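Local coordinates for RagB/SusD domain protein (Flavobacterium johnsoniae, PDB 5J5U) that binds chitin chains, probably at the outer membrane as a SusD-like lipoprotein of a locus for chitin utilisation, at residues A[21-26]-A[105-110]; A[28-33]-A[77-82]; A[71-76]-A[120-125]; A[112-117]-A[414-419]. All blocks are in the same frame, centred on the assembly; numbering follows the deposited sequence.

How the contacts relate
The four contacts belong to the mostly helical, TPR-like core of a SusD-type protein. Helix 98-119 carries one side of contacts 1 and 4, while helix 66-90 serves contacts 2 and 3, and helix 16-29 links contacts 1 and 2. Contact centres lie about 10 to 14 Å apart. Along the chain, contact 2 closes within the span of contact 1, contact 3 interleaves with each of the other three, and contact 4 reaches farthest. Arg114 ties contacts 2 and 4 together by its salt bridge to Glu80 and its bond to Tyr33 OH. Separately, contact 4 brings the distant helix 415-425 onto helix 98-119.

Contact 1: A[21-26]-A[105-110]; sequences TFTQLC and KIMKVM
Met107 reaches from helix 98-119 to Thr23 and Gln24 of helix 16-29, a side-chain contact between two helices of the TPR-like helical core of this SusD-type protein. The tight part is small and built round one methyl group. Met107 CE lies 3.4 Å from Gln24 CG and 3.5 Å from Thr23 CG2, so the thioether end is lodged between two neighbouring residues of the opposite helix. Its chain is bent at both chi2 and chi3, each -64°, and the double bend carries the methyl forward against the facing helix. Gln24 crosses the methionine at about a right angle, whereas Thr23 runs past it in the opposite direction.

The backbones stand well apart: even the nearest alpha carbons, Gln24 CA and Met107 CA, are 8.1 Å from each other, and just 131 Å² is buried in all. On the loose side, the lysines Lys105 and Lys108 are partly exposed and turn to other partners, Gln160 and Tyr124 respectively. All three touching residues are nevertheless buried, for Trp181 and Phe173 pack against both Gln24 and Met107. The glutamine amide is held by the loop at residues 171-172, before helix 178-195, OE1 accepting from Leu172 N and NE2 donating to Asp171 OD1. Nearer the methionine, the same amide nitrogen, Gln24 NE2, lies 3.9 Å from Met107 SD.

Contact 2: A[28-33]-A[77-82]; sequences SGDGYY and YANELK
Tyr33 and Glu80 join the start of helix 31-45 to helix 66-90 in the helical core of the SusD-like fold, where the latter has a wider pi-type turn at residues 77-80. Tyr33 OH donates to Glu80 OE2 at 2.6 Å, and the carboxylate oxygen accepts with its syn lone pair. The acceptor sits at the ring edge, in the ring plane, while the carboxylate is turned 56° from it. With chi1 at 69°, Tyr33 CG stands between its own backbone N and carbonyl carbon, and the ring is directed at the facing helix. Glu80 meets it from the opposite direction on a chain extended beyond CG.

Arg114 binds both partners, through a salt bridge to Glu80 OE1 and a hydrogen bond to Tyr33 OH, and probably helps to keep the buried glutamate charged. Asp30, the N-cap of helix 31-45, accepts from Tyr32 N through OD1; OD2 lies implausibly close to Asn75 ND2, a doubtful bond. Asp30 CG is anti to its backbone N (chi1 -167°), and the Asp30 and Asn79 side chains cross at about a right angle. A water bridges them: it donates to Asp30 OD2 and to Glu80 OE2, at 2.8 Å from the latter, and accepts from Asn79 ND2 at 3.2 Å.

Contact 3: A[71-76]-A[120-125]; sequences ALWRNV and GDVPYS
The loop that leaves helix 98-119 folds back against helix 66-90, and the six-membered ring of Trp73 meets it at Val122 and Pro123. Two carbons at the far end of the indole do the touching. Trp73 CH2 lies 3.6 Å from Pro123 CD, and the adjacent Trp73 CZ3 lies 3.9 Å from Val122 CG1. Both loop atoms approach the ring obliquely. The proline crosses the tryptophan side chain at about a right angle, whereas Val122 and the indole slide past each other in opposite directions.

Trp73 CG is anti to the backbone N (chi1 177°), which carries the long side chain out from the helix and across to the loop. The alpha carbons Trp73 CA and Val122 CA remain 9.3 Å apart, so the indole spans most of the separation. Within this SusD-like helical fold the loop turns away at Gly120, the first residue to leave the helical backbone angles, with positive phi (93°). Tyr77 and Tyr119 each meet the indole edge-to-face, enclosing it further. Tyr77 also donates from its hydroxyl to Pro123 O, tying helix 66-90 to the same loop residue that touches Trp73.

Contact 4: A[112-117]-A[414-419]; sequences AQRLTD and NSIEAY
Ile416, Glu417 and Arg114 have the most surface buried where helix 98-119 meets the start of helix 415-425, a pair whose local axes cross at 46° and pass 10.7 Å apart in the helical core of the SusD-type fold. The apolar part is loose: Arg114 CG is 4.4 Å from Ile416 CG2, and the guanidinium leads away toward Glu80, its salt-bridge partner.

Glu417 forms the polar part. Its OE2 accepts from Gln113 NE2 at 2.8 Å along a nearly straight bond (168°). The donor arrives on the syn side, somewhat out of the carboxylate plane, and the acceptor lies in the glutamine's amide plane. Both chains bend at chi2, which brings the amide and carboxylate together; their planes are almost perpendicular, 86° apart. Arg195 NH1 makes salt bridges to both Glu417 OE1 and Asp117 OD2, which probably offsets part of the repulsion between the two buried acids. The amide also donates to Asp117, Gln113 NE2 to Asp117 OD2 being 3.0 Å, from above that carboxylate's plane. A water closes the arrangement, donating to Asp117 OD2 and to Glu417 OE2 at 2.9 Å each.

Contact 1: A[21-26]-A[105-110]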
loop_
_atom_site.group_PDB
_atom_site.type_symbol
_atom_site.label_atom_id
_atom_site.label_comp_id
_atom_site.label_asym_id
_atom_site.label_seq_id
_atom_site.Cartn_x
_atom_site.Cartn_y
_atom_site.Cartn_z
ATOM N N THR A 21 -6.618 11.232 -16.509
ATOM C CA THR A 21 -6.436 12.218 -15.429
ATOM C C THR A 21 -7.427 11.982 -14.277
ATOM O O THR A 21 -7.066 12.044 -13.090
ATOM C CB THR A 21 -6.584 13.691 -15.970
ATOM O OG1 THR A 21 -5.493 14.012 -16.846
ATOM C CG2 THR A 21 -6.619 14.723 -14.829
ATOM N N PHE A 22 -8.677 11.708 -14.640
ATOM C CA PHE A 22 -9.709 11.416 -13.653
ATOM C C PHE A 22 -9.349 10.153 -12.844
ATOM O O PHE A 22 -9.364 10.175 -11.616
ATOM C CB PHE A 22 -11.053 11.252 -14.346
ATOM C CG PHE A 22 -12.181 10.939 -13.427
ATOM C CD1 PHE A 22 -12.872 11.959 -12.790
ATOM C CD2 PHE A 22 -12.572 9.629 -13.209
ATOM C CE1 PHE A 22 -13.927 11.674 -11.947
ATOM C CE2 PHE A 22 -13.618 9.344 -12.374
ATOM C CZ PHE A 22 -14.300 10.362 -11.739
ATOM N N THR A 23 -8.993 9.068 -13.529
ATOM C CA THR A 23 -8.625 7.845 -12.844
ATOM C C THR A 23 -7.444 8.024 -11.904
ATOM O O THR A 23 -7.463 7.565 -10.744
ATOM C CB THR A 23 -8.292 6.743 -13.837
ATOM O OG1 THR A 23 -9.490 6.371 -14.524
ATOM C CG2 THR A 23 -7.750 5.515 -13.104
ATOM N N GLN A 24 -6.404 8.669 -12.419
ATOM C CA GLN A 24 -5.225 8.947 -11.620
ATOM C C GLN A 24 -5.600 9.752 -10.373
ATOM O O GLN A 24 -5.142 9.442 -9.271
ATOM C CB GLN A 24 -4.170 9.663 -12.444
ATOM C CG GLN A 24 -3.511 8.748 -13.460
ATOM C CD GLN A 24 -2.366 9.418 -14.185
ATOM O OE1 GLN A 24 -2.182 10.629 -14.078
ATOM N NE2 GLN A 24 -1.592 8.634 -14.939
ATOM N N LEU A 25 -6.479 10.734 -10.535
ATOM C CA LEU A 25 -6.904 11.521 -9.389
ATOM C C LEU A 25 -7.785 10.693 -8.409
ATOM O O LEU A 25 -7.711 10.874 -7.198
ATOM C CB LEU A 25 -7.631 12.792 -9.870
ATOM C CG LEU A 25 -6.687 13.951 -10.280
ATOM C CD1 LEU A 25 -7.400 15.098 -11.022
ATOM C CD2 LEU A 25 -5.914 14.490 -9.066
ATOM N N CYS A 26 -8.576 9.757 -8.923
ATOM C CA CYS A 26 -9.382 8.887 -8.079
ATOM C C CYS A 26 -8.499 7.965 -7.204
ATOM O O CYS A 26 -8.852 7.624 -6.070
ATOM C CB CYS A 26 -10.331 8.049 -8.939
ATOM S SG CYS A 26 -11.865 8.875 -9.477
ATOM N N LYS A 105 -3.510 0.332 -19.787
ATOM C CA LYS A 105 -3.473 -1.069 -19.340
ATOM C C LYS A 105 -2.690 -1.202 -18.031
ATOM O O LYS A 105 -3.122 -1.922 -17.103
ATOM C CB LYS A 105 -2.879 -1.986 -20.419
ATOM C CG LYS A 105 -3.938 -2.551 -21.374
ATOM C CD LYS A 105 -3.336 -3.411 -22.476
ATOM C CE LYS A 105 -2.235 -2.662 -23.200
ATOM N NZ LYS A 105 -1.778 -3.368 -24.412
ATOM N N ILE A 106 -1.564 -0.481 -17.946
ATOM C CA ILE A 106 -0.778 -0.448 -16.717
ATOM C C ILE A 106 -1.658 0.135 -15.609
ATOM O O ILE A 106 -1.762 -0.440 -14.521
ATOM C CB ILE A 106 0.529 0.361 -16.893
ATOM C CG1 ILE A 106 1.423 -0.321 -17.924
ATOM C CG2 ILE A 106 1.316 0.433 -15.608
ATOM C CD1 ILE A 106 2.604 0.500 -18.317
ATOM N N MET A 107 -2.356 1.230 -15.923
ATOM C CA MET A 107 -3.256 1.818 -14.950
ATOM C C MET A 107 -4.213 0.738 -14.462
ATOM O O MET A 107 -4.426 0.602 -13.251
ATOM C CB MET A 107 -4.044 2.993 -15.538
ATOM C CG MET A 107 -3.259 4.275 -15.674
ATOM S SD MET A 107 -2.709 4.977 -14.114
ATOM C CE MET A 107 -4.241 5.382 -13.292
ATOM N N LYS A 108 -4.741 -0.057 -15.398
ATOM C CA LYS A 108 -5.834 -0.951 -15.053
ATOM C C LYS A 108 -5.348 -1.982 -14.052
ATOM O O LYS A 108 -6.110 -2.398 -13.168
ATOM C CB LYS A 108 -6.434 -1.621 -16.283
ATOM C CG LYS A 108 -7.407 -2.747 -15.930
ATOM C CD LYS A 108 -8.604 -2.796 -16.860
ATOM C CE LYS A 108 -8.367 -3.698 -18.045
ATOM N NZ LYS A 108 -7.764 -5.000 -17.677
ATOM N N VAL A 109 -4.063 -2.332 -14.132
ATOM C CA VAL A 109 -3.536 -3.304 -13.179
ATOM C C VAL A 109 -3.483 -2.645 -11.791
ATOM O O VAL A 109 -3.956 -3.211 -10.815
ATOM C CB VAL A 109 -2.153 -3.852 -13.614
ATOM C CG1 VAL A 109 -1.573 -4.765 -12.538
ATOM C CG2 VAL A 109 -2.273 -4.605 -14.949
ATOM N N MET A 110 -2.967 -1.426 -11.722
ATOM C CA MET A 110 -2.853 -0.724 -10.453
ATOM C C MET A 110 -4.216 -0.523 -9.790
ATOM O O MET A 110 -4.370 -0.748 -8.583
ATOM C CB MET A 110 -2.171 0.627 -10.665
ATOM C CG MET A 110 -0.700 0.511 -11.042
ATOM S SD MET A 110 0.053 2.106 -11.468
ATOM C CE MET A 110 0.296 2.807 -9.842
#

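Contact 2: A[28-33]-A[77-82]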
loop_
_atom_site.group_PDB
_atom_site.type_symbol
_atom_site.label_atom_id
_atom_site.label_comp_id
_atom_site.label_asym_id
_atom_site.label_seq_id
_atom_site.Cartn_x
_atom_site.Cartn_y
_atom_site.Cartn_z
ATOM N N SER A 28 -5.971 8.466 -5.449
ATOM C CA SER A 28 -5.393 9.032 -4.219
ATOM C C SER A 28 -6.246 10.130 -3.603
ATOM O O SER A 28 -6.132 10.411 -2.426
ATOM C CB SER A 28 -3.990 9.587 -4.480
ATOM O OG SER A 28 -4.054 10.772 -5.251
ATOM N N GLY A 29 -7.093 10.761 -4.403
ATOM C CA GLY A 29 -7.911 11.862 -3.929
ATOM C C GLY A 29 -9.311 11.479 -3.476
ATOM O O GLY A 29 -10.106 12.344 -3.105
ATOM N N ASP A 30 -9.635 10.192 -3.541
ATOM C CA ASP A 30 -10.935 9.729 -3.059
ATOM C C ASP A 30 -10.786 9.467 -1.560
ATOM O O ASP A 30 -10.303 8.408 -1.141
ATOM C CB ASP A 30 -11.401 8.464 -3.792
ATOM C CG ASP A 30 -12.871 8.144 -3.528
ATOM O OD1 ASP A 30 -13.437 8.690 -2.553
ATOM O OD2 ASP A 30 -13.444 7.310 -4.267
ATOM N N GLY A 31 -11.158 10.467 -0.766
ATOM C CA GLY A 31 -11.015 10.404 0.673
ATOM C C GLY A 31 -11.917 9.347 1.264
ATOM O O GLY A 31 -11.657 8.847 2.364
ATOM N N TYR A 32 -12.973 9.007 0.526
ATOM C CA TYR A 32 -13.937 8.018 0.986
ATOM C C TYR A 32 -13.274 6.657 1.278
ATOM O O TYR A 32 -13.504 6.097 2.350
ATOM C CB TYR A 32 -15.082 7.861 -0.029
ATOM C CG TYR A 32 -16.204 6.981 0.460
ATOM C CD1 TYR A 32 -16.323 5.662 0.034
ATOM C CD2 TYR A 32 -17.135 7.461 1.379
ATOM C CE1 TYR A 32 -17.349 4.856 0.498
ATOM C CE2 TYR A 32 -18.154 6.667 1.847
ATOM C CZ TYR A 32 -18.252 5.366 1.412
ATOM O OH TYR A 32 -19.267 4.569 1.878
ATOM N N TYR A 33 -12.440 6.123 0.387
ATOM C CA TYR A 33 -11.816 4.834 0.741
ATOM C C TYR A 33 -10.395 4.953 1.238
ATOM O O TYR A 33 -9.870 3.991 1.794
ATOM C CB TYR A 33 -11.865 3.808 -0.408
ATOM C CG TYR A 33 -11.034 4.056 -1.633
ATOM C CD1 TYR A 33 -9.660 3.867 -1.631
ATOM C CD2 TYR A 33 -11.642 4.418 -2.831
ATOM C CE1 TYR A 33 -8.888 4.075 -2.800
ATOM C CE2 TYR A 33 -10.905 4.619 -3.990
ATOM C CZ TYR A 33 -9.538 4.446 -3.972
ATOM O OH TYR A 33 -8.833 4.645 -5.128
ATOM N N TYR A 77 -15.474 0.223 -8.415
ATOM C CA TYR A 77 -16.371 -0.123 -9.501
ATOM C C TYR A 77 -17.185 1.078 -9.995
ATOM O O TYR A 77 -17.488 1.160 -11.178
ATOM C CB TYR A 77 -17.295 -1.267 -9.092
ATOM C CG TYR A 77 -16.559 -2.583 -9.063
ATOM C CD1 TYR A 77 -15.948 -3.088 -10.213
ATOM C CD2 TYR A 77 -16.448 -3.310 -7.892
ATOM C CE1 TYR A 77 -15.263 -4.302 -10.188
ATOM C CE2 TYR A 77 -15.760 -4.508 -7.859
ATOM C CZ TYR A 77 -15.164 -4.993 -8.999
ATOM O OH TYR A 77 -14.482 -6.184 -8.933
ATOM N N ALA A 78 -17.544 2.011 -9.119
ATOM C CA ALA A 78 -18.305 3.174 -9.573
ATOM C C ALA A 78 -17.464 4.150 -10.417
ATOM O O ALA A 78 -17.920 4.636 -11.452
ATOM C CB ALA A 78 -18.913 3.893 -8.395
ATOM N N ASN A 79 -16.219 4.396 -10.022
ATOM C CA ASN A 79 -15.463 5.502 -10.611
ATOM C C ASN A 79 -14.322 5.090 -11.521
ATOM O O ASN A 79 -14.138 5.697 -12.573
ATOM C CB ASN A 79 -14.886 6.413 -9.516
ATOM C CG ASN A 79 -15.966 7.044 -8.649
ATOM O OD1 ASN A 79 -17.058 7.356 -9.135
ATOM N ND2 ASN A 79 -15.665 7.236 -7.356
ATOM N N GLU A 80 -13.532 4.102 -11.102
ATOM C CA GLU A 80 -12.207 3.882 -11.701
ATOM C C GLU A 80 -12.161 2.860 -12.835
ATOM O O GLU A 80 -11.746 3.194 -13.939
ATOM C CB GLU A 80 -11.204 3.483 -10.608
ATOM C CG GLU A 80 -11.037 4.564 -9.535
ATOM C CD GLU A 80 -10.198 4.123 -8.344
ATOM O OE1 GLU A 80 -9.471 3.104 -8.438
ATOM O OE2 GLU A 80 -10.278 4.804 -7.298
ATOM N N LEU A 81 -12.615 1.635 -12.573
ATOM C CA LEU A 81 -12.399 0.531 -13.502
ATOM C C LEU A 81 -13.009 0.808 -14.870
ATOM O O LEU A 81 -12.386 0.551 -15.905
ATOM C CB LEU A 81 -12.960 -0.753 -12.927
ATOM C CG LEU A 81 -12.603 -1.996 -13.722
ATOM C CD1 LEU A 81 -11.106 -2.283 -13.674
ATOM C CD2 LEU A 81 -13.395 -3.145 -13.134
ATOM N N LYS A 82 -14.203 1.387 -14.863
ATOM C CA LYS A 82 -14.932 1.683 -16.087
ATOM C C LYS A 82 -14.225 2.692 -16.992
ATOM O O LYS A 82 -14.174 2.520 -18.211
ATOM C CB LYS A 82 -16.319 2.193 -15.716
ATOM C CG LYS A 82 -16.900 3.211 -16.674
ATOM C CD LYS A 82 -18.207 3.763 -16.119
ATOM C CE LYS A 82 -18.026 4.280 -14.692
ATOM N NZ LYS A 82 -16.925 5.280 -14.554
HETATM O O HOH W 1 -12.639 6.298 -6.921
#

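Contact 3: A[71-76]-A[120-125]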
loop_
_atom_site.group_PDB
_atom_site.type_symbol
_atom_site.label_atom_id
_atom_site.label_comp_id
_atom_site.label_asym_id
_atom_site.label_seq_id
_atom_site.Cartn_x
_atom_site.Cartn_y
_atom_site.Cartn_z
ATOM N N ALA A 71 -16.163 0.057 1.071
ATOM C CA ALA A 71 -15.846 1.341 0.431
ATOM C C ALA A 71 -14.908 1.242 -0.805
ATOM O O ALA A 71 -15.171 1.858 -1.852
ATOM C CB ALA A 71 -15.245 2.280 1.461
ATOM N N LEU A 72 -13.806 0.496 -0.678
ATOM C CA LEU A 72 -12.923 0.253 -1.829
ATOM C C LEU A 72 -13.710 -0.389 -2.995
ATOM O O LEU A 72 -13.662 0.099 -4.119
ATOM C CB LEU A 72 -11.743 -0.643 -1.435
ATOM C CG LEU A 72 -10.638 -0.884 -2.468
ATOM C CD1 LEU A 72 -9.906 0.409 -2.741
ATOM C CD2 LEU A 72 -9.668 -1.957 -2.001
ATOM N N TRP A 73 -14.445 -1.470 -2.713
ATOM C CA TRP A 73 -15.263 -2.125 -3.730
ATOM C C TRP A 73 -16.169 -1.139 -4.485
ATOM O O TRP A 73 -16.094 -0.987 -5.713
ATOM C CB TRP A 73 -16.109 -3.198 -3.075
ATOM C CG TRP A 73 -17.067 -3.911 -3.979
ATOM C CD1 TRP A 73 -18.270 -3.455 -4.433
ATOM C CD2 TRP A 73 -16.921 -5.241 -4.493
ATOM N NE1 TRP A 73 -18.868 -4.411 -5.221
ATOM C CE2 TRP A 73 -18.069 -5.522 -5.258
ATOM C CE3 TRP A 73 -15.928 -6.221 -4.376
ATOM C CZ2 TRP A 73 -18.252 -6.733 -5.905
ATOM C CZ3 TRP A 73 -16.105 -7.421 -5.021
ATOM C CH2 TRP A 73 -17.266 -7.665 -5.781
ATOM N N ARG A 74 -17.005 -0.464 -3.714
ATOM C CA ARG A 74 -18.005 0.432 -4.260
ATOM C C ARG A 74 -17.392 1.539 -5.107
ATOM O O ARG A 74 -17.881 1.815 -6.206
ATOM C CB ARG A 74 -18.824 1.037 -3.136
ATOM C CG ARG A 74 -19.583 2.269 -3.551
ATOM C CD ARG A 74 -20.237 2.913 -2.346
ATOM N NE ARG A 74 -21.286 3.848 -2.755
ATOM C CZ ARG A 74 -21.093 5.146 -2.977
ATOM N NH1 ARG A 74 -19.885 5.687 -2.815
ATOM N NH2 ARG A 74 -22.116 5.906 -3.353
ATOM N N ASN A 75 -16.298 2.143 -4.636
ATOM C CA ASN A 75 -15.775 3.288 -5.359
ATOM C C ASN A 75 -14.890 2.904 -6.532
ATOM O O ASN A 75 -14.871 3.597 -7.565
ATOM C CB ASN A 75 -15.041 4.240 -4.422
ATOM C CG ASN A 75 -16.000 5.215 -3.738
ATOM O OD1 ASN A 75 -17.164 4.897 -3.503
ATOM N ND2 ASN A 75 -15.539 6.426 -3.500
ATOM N N VAL A 76 -14.180 1.797 -6.414
ATOM C CA VAL A 76 -13.434 1.326 -7.568
ATOM C C VAL A 76 -14.403 0.950 -8.709
ATOM O O VAL A 76 -14.205 1.368 -9.842
ATOM C CB VAL A 76 -12.515 0.119 -7.219
ATOM C CG1 VAL A 76 -12.134 -0.641 -8.472
ATOM C CG2 VAL A 76 -11.275 0.601 -6.491
ATOM N N GLY A 120 -10.178 -10.726 -2.764
ATOM C CA GLY A 120 -9.939 -12.035 -3.342
ATOM C C GLY A 120 -10.438 -12.163 -4.767
ATOM O O GLY A 120 -10.055 -11.360 -5.634
ATOM N N ASP A 121 -11.265 -13.179 -5.025
ATOM C CA ASP A 121 -11.883 -13.332 -6.337
ATOM C C ASP A 121 -12.859 -12.180 -6.544
ATOM O O ASP A 121 -13.689 -11.913 -5.691
ATOM C CB ASP A 121 -12.626 -14.668 -6.487
ATOM C CG ASP A 121 -11.704 -15.890 -6.437
ATOM O OD1 ASP A 121 -10.460 -15.760 -6.433
ATOM O OD2 ASP A 121 -12.245 -17.012 -6.409
ATOM N N VAL A 122 -12.743 -11.474 -7.659
ATOM C CA VAL A 122 -13.591 -10.305 -7.913
ATOM C C VAL A 122 -13.942 -10.207 -9.394
ATOM O O VAL A 122 -13.198 -10.695 -10.244
ATOM C CB VAL A 122 -12.899 -8.965 -7.492
ATOM C CG1 VAL A 122 -12.600 -8.920 -6.003
ATOM C CG2 VAL A 122 -11.657 -8.737 -8.307
ATOM N N PRO A 123 -15.071 -9.561 -9.715
ATOM C CA PRO A 123 -15.310 -9.243 -11.133
ATOM C C PRO A 123 -14.165 -8.409 -11.731
ATOM O O PRO A 123 -13.714 -7.385 -11.174
ATOM C CB PRO A 123 -16.627 -8.450 -11.110
ATOM C CG PRO A 123 -17.320 -8.912 -9.860
ATOM C CD PRO A 123 -16.232 -9.255 -8.857
ATOM N N TYR A 124 -13.651 -8.881 -12.856
ATOM C CA TYR A 124 -12.580 -8.149 -13.519
ATOM C C TYR A 124 -12.790 -8.229 -15.040
ATOM O O TYR A 124 -13.240 -7.264 -15.663
ATOM C CB TYR A 124 -11.221 -8.696 -13.085
ATOM C CG TYR A 124 -10.033 -7.977 -13.656
ATOM C CD1 TYR A 124 -9.970 -6.589 -13.652
ATOM C CD2 TYR A 124 -8.951 -8.684 -14.171
ATOM C CE1 TYR A 124 -8.870 -5.920 -14.182
ATOM C CE2 TYR A 124 -7.839 -8.029 -14.697
ATOM C CZ TYR A 124 -7.807 -6.643 -14.700
ATOM O OH TYR A 124 -6.708 -5.972 -15.209
ATOM N N SER A 125 -12.512 -9.393 -15.611
ATOM C CA SER A 125 -12.640 -9.610 -17.050
ATOM C C SER A 125 -14.008 -9.198 -17.593
ATOM O O SER A 125 -14.093 -8.644 -18.683
ATOM C CB SER A 125 -12.350 -11.078 -17.381
ATOM O OG SER A 125 -13.364 -11.922 -16.858
#

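Contact 4: A[112-117]-A[414-419]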
loop_
_atom_site.group_PDB
_atom_site.type_symbol
_atom_site.label_atom_id
_atom_site.label_comp_id
_atom_site.label_asym_id
_atom_site.label_seq_id
_atom_site.Cartn_x
_atom_site.Cartn_y
_atom_site.Cartn_z
ATOM N N ALA A 112 -6.867 -2.471 -10.247
ATOM C CA ALA A 112 -7.536 -3.740 -9.888
ATOM C C ALA A 112 -6.778 -4.546 -8.825
ATOM O O ALA A 112 -7.371 -5.309 -8.050
ATOM C CB ALA A 112 -7.736 -4.595 -11.132
ATOM N N GLN A 113 -5.456 -4.378 -8.821
ATOM C CA GLN A 113 -4.576 -5.059 -7.881
ATOM C C GLN A 113 -4.962 -4.822 -6.407
ATOM O O GLN A 113 -4.975 -5.759 -5.604
ATOM C CB GLN A 113 -3.123 -4.630 -8.130
ATOM C CG GLN A 113 -2.144 -5.109 -7.091
ATOM C CD GLN A 113 -1.702 -3.988 -6.155
ATOM O OE1 GLN A 113 -1.157 -2.964 -6.606
ATOM N NE2 GLN A 113 -1.930 -4.176 -4.836
ATOM N N ARG A 114 -5.226 -3.577 -6.042
ATOM C CA ARG A 114 -5.675 -3.312 -4.684
ATOM C C ARG A 114 -6.974 -4.116 -4.433
ATOM O O ARG A 114 -7.100 -4.842 -3.420
ATOM C CB ARG A 114 -5.875 -1.799 -4.465
ATOM C CG ARG A 114 -4.548 -0.960 -4.578
ATOM C CD ARG A 114 -4.781 0.478 -5.030
ATOM N NE ARG A 114 -5.907 0.563 -5.958
ATOM C CZ ARG A 114 -6.722 1.605 -6.086
ATOM N NH1 ARG A 114 -6.528 2.702 -5.373
ATOM N NH2 ARG A 114 -7.742 1.541 -6.938
ATOM N N LEU A 115 -7.882 -4.065 -5.412
ATOM C CA LEU A 115 -9.195 -4.683 -5.296
ATOM C C LEU A 115 -9.116 -6.179 -4.951
ATOM O O LEU A 115 -9.631 -6.607 -3.906
ATOM C CB LEU A 115 -9.995 -4.467 -6.588
ATOM C CG LEU A 115 -11.503 -4.738 -6.537
ATOM C CD1 LEU A 115 -12.178 -3.876 -5.493
ATOM C CD2 LEU A 115 -12.113 -4.449 -7.885
ATOM N N THR A 116 -8.442 -6.957 -5.798
ATOM C CA THR A 116 -8.376 -8.404 -5.590
ATOM C C THR A 116 -7.613 -8.648 -4.282
ATOM O O THR A 116 -8.030 -9.470 -3.440
ATOM C CB THR A 116 -7.746 -9.151 -6.820
ATOM O OG1 THR A 116 -7.699 -10.562 -6.585
ATOM C CG2 THR A 116 -6.343 -8.599 -7.213
ATOM N N ASP A 117 -6.572 -7.846 -4.044
ATOM C CA ASP A 117 -5.743 -8.093 -2.870
ATOM C C ASP A 117 -6.573 -7.928 -1.587
ATOM O O ASP A 117 -6.302 -8.583 -0.564
ATOM C CB ASP A 117 -4.543 -7.175 -2.860
ATOM C CG ASP A 117 -3.416 -7.689 -3.736
ATOM O OD1 ASP A 117 -3.556 -8.809 -4.280
ATOM O OD2 ASP A 117 -2.391 -6.967 -3.861
ATOM N N ASN A 414 0.594 4.035 2.658
ATOM C CA ASN A 414 0.026 3.117 1.666
ATOM C C ASN A 414 -0.242 1.779 2.353
ATOM O O ASN A 414 0.388 0.767 2.050
ATOM C CB ASN A 414 0.952 2.912 0.457
ATOM C CG ASN A 414 0.209 2.341 -0.746
ATOM O OD1 ASN A 414 -0.932 1.875 -0.624
ATOM N ND2 ASN A 414 0.860 2.336 -1.899
ATOM N N SER A 415 -1.157 1.813 3.315
ATOM C CA SER A 415 -1.337 0.711 4.235
ATOM C C SER A 415 -1.926 -0.537 3.595
ATOM O O SER A 415 -1.767 -1.626 4.149
ATOM C CB SER A 415 -2.212 1.137 5.419
ATOM O OG SER A 415 -1.540 2.108 6.192
ATOM N N ILE A 416 -2.604 -0.388 2.460
ATOM C CA ILE A 416 -3.135 -1.541 1.752
ATOM C C ILE A 416 -1.982 -2.505 1.398
ATOM O O ILE A 416 -2.097 -3.722 1.612
ATOM C CB ILE A 416 -3.899 -1.121 0.489
ATOM C CG1 ILE A 416 -5.197 -0.417 0.863
ATOM C CG2 ILE A 416 -4.220 -2.340 -0.407
ATOM C CD1 ILE A 416 -5.984 0.077 -0.355
ATOM N N GLU A 417 -0.868 -1.958 0.894
ATOM C CA GLU A 417 0.295 -2.774 0.510
ATOM C C GLU A 417 0.999 -3.411 1.707
ATOM O O GLU A 417 1.401 -4.550 1.655
ATOM C CB GLU A 417 1.301 -1.945 -0.284
ATOM C CG GLU A 417 0.787 -1.516 -1.631
ATOM C CD GLU A 417 0.101 -2.652 -2.356
ATOM O OE1 GLU A 417 0.745 -3.713 -2.520
ATOM O OE2 GLU A 417 -1.075 -2.487 -2.757
ATOM N N ALA A 418 1.143 -2.659 2.781
ATOM C CA ALA A 418 1.706 -3.196 3.996
ATOM C C ALA A 418 0.838 -4.322 4.541
ATOM O O ALA A 418 1.360 -5.312 5.017
ATOM C CB ALA A 418 1.853 -2.115 5.023
ATOM N N TYR A 419 -0.475 -4.142 4.520
ATOM C CA TYR A 419 -1.447 -5.158 4.969
ATOM C C TYR A 419 -1.302 -6.427 4.146
ATOM O O TYR A 419 -1.302 -7.523 4.695
ATOM C CB TYR A 419 -2.885 -4.616 4.886
ATOM C CG TYR A 419 -4.006 -5.610 5.196
ATOM C CD1 TYR A 419 -3.984 -6.422 6.343
ATOM C CD2 TYR A 419 -5.117 -5.696 4.365
ATOM C CE1 TYR A 419 -5.027 -7.316 6.628
ATOM C CE2 TYR A 419 -6.170 -6.580 4.635
ATOM C CZ TYR A 419 -6.123 -7.402 5.753
ATOM O OH TYR A 419 -7.193 -8.266 5.973
HETATM O O HOH W 2 -2.443 -4.885 -1.884
#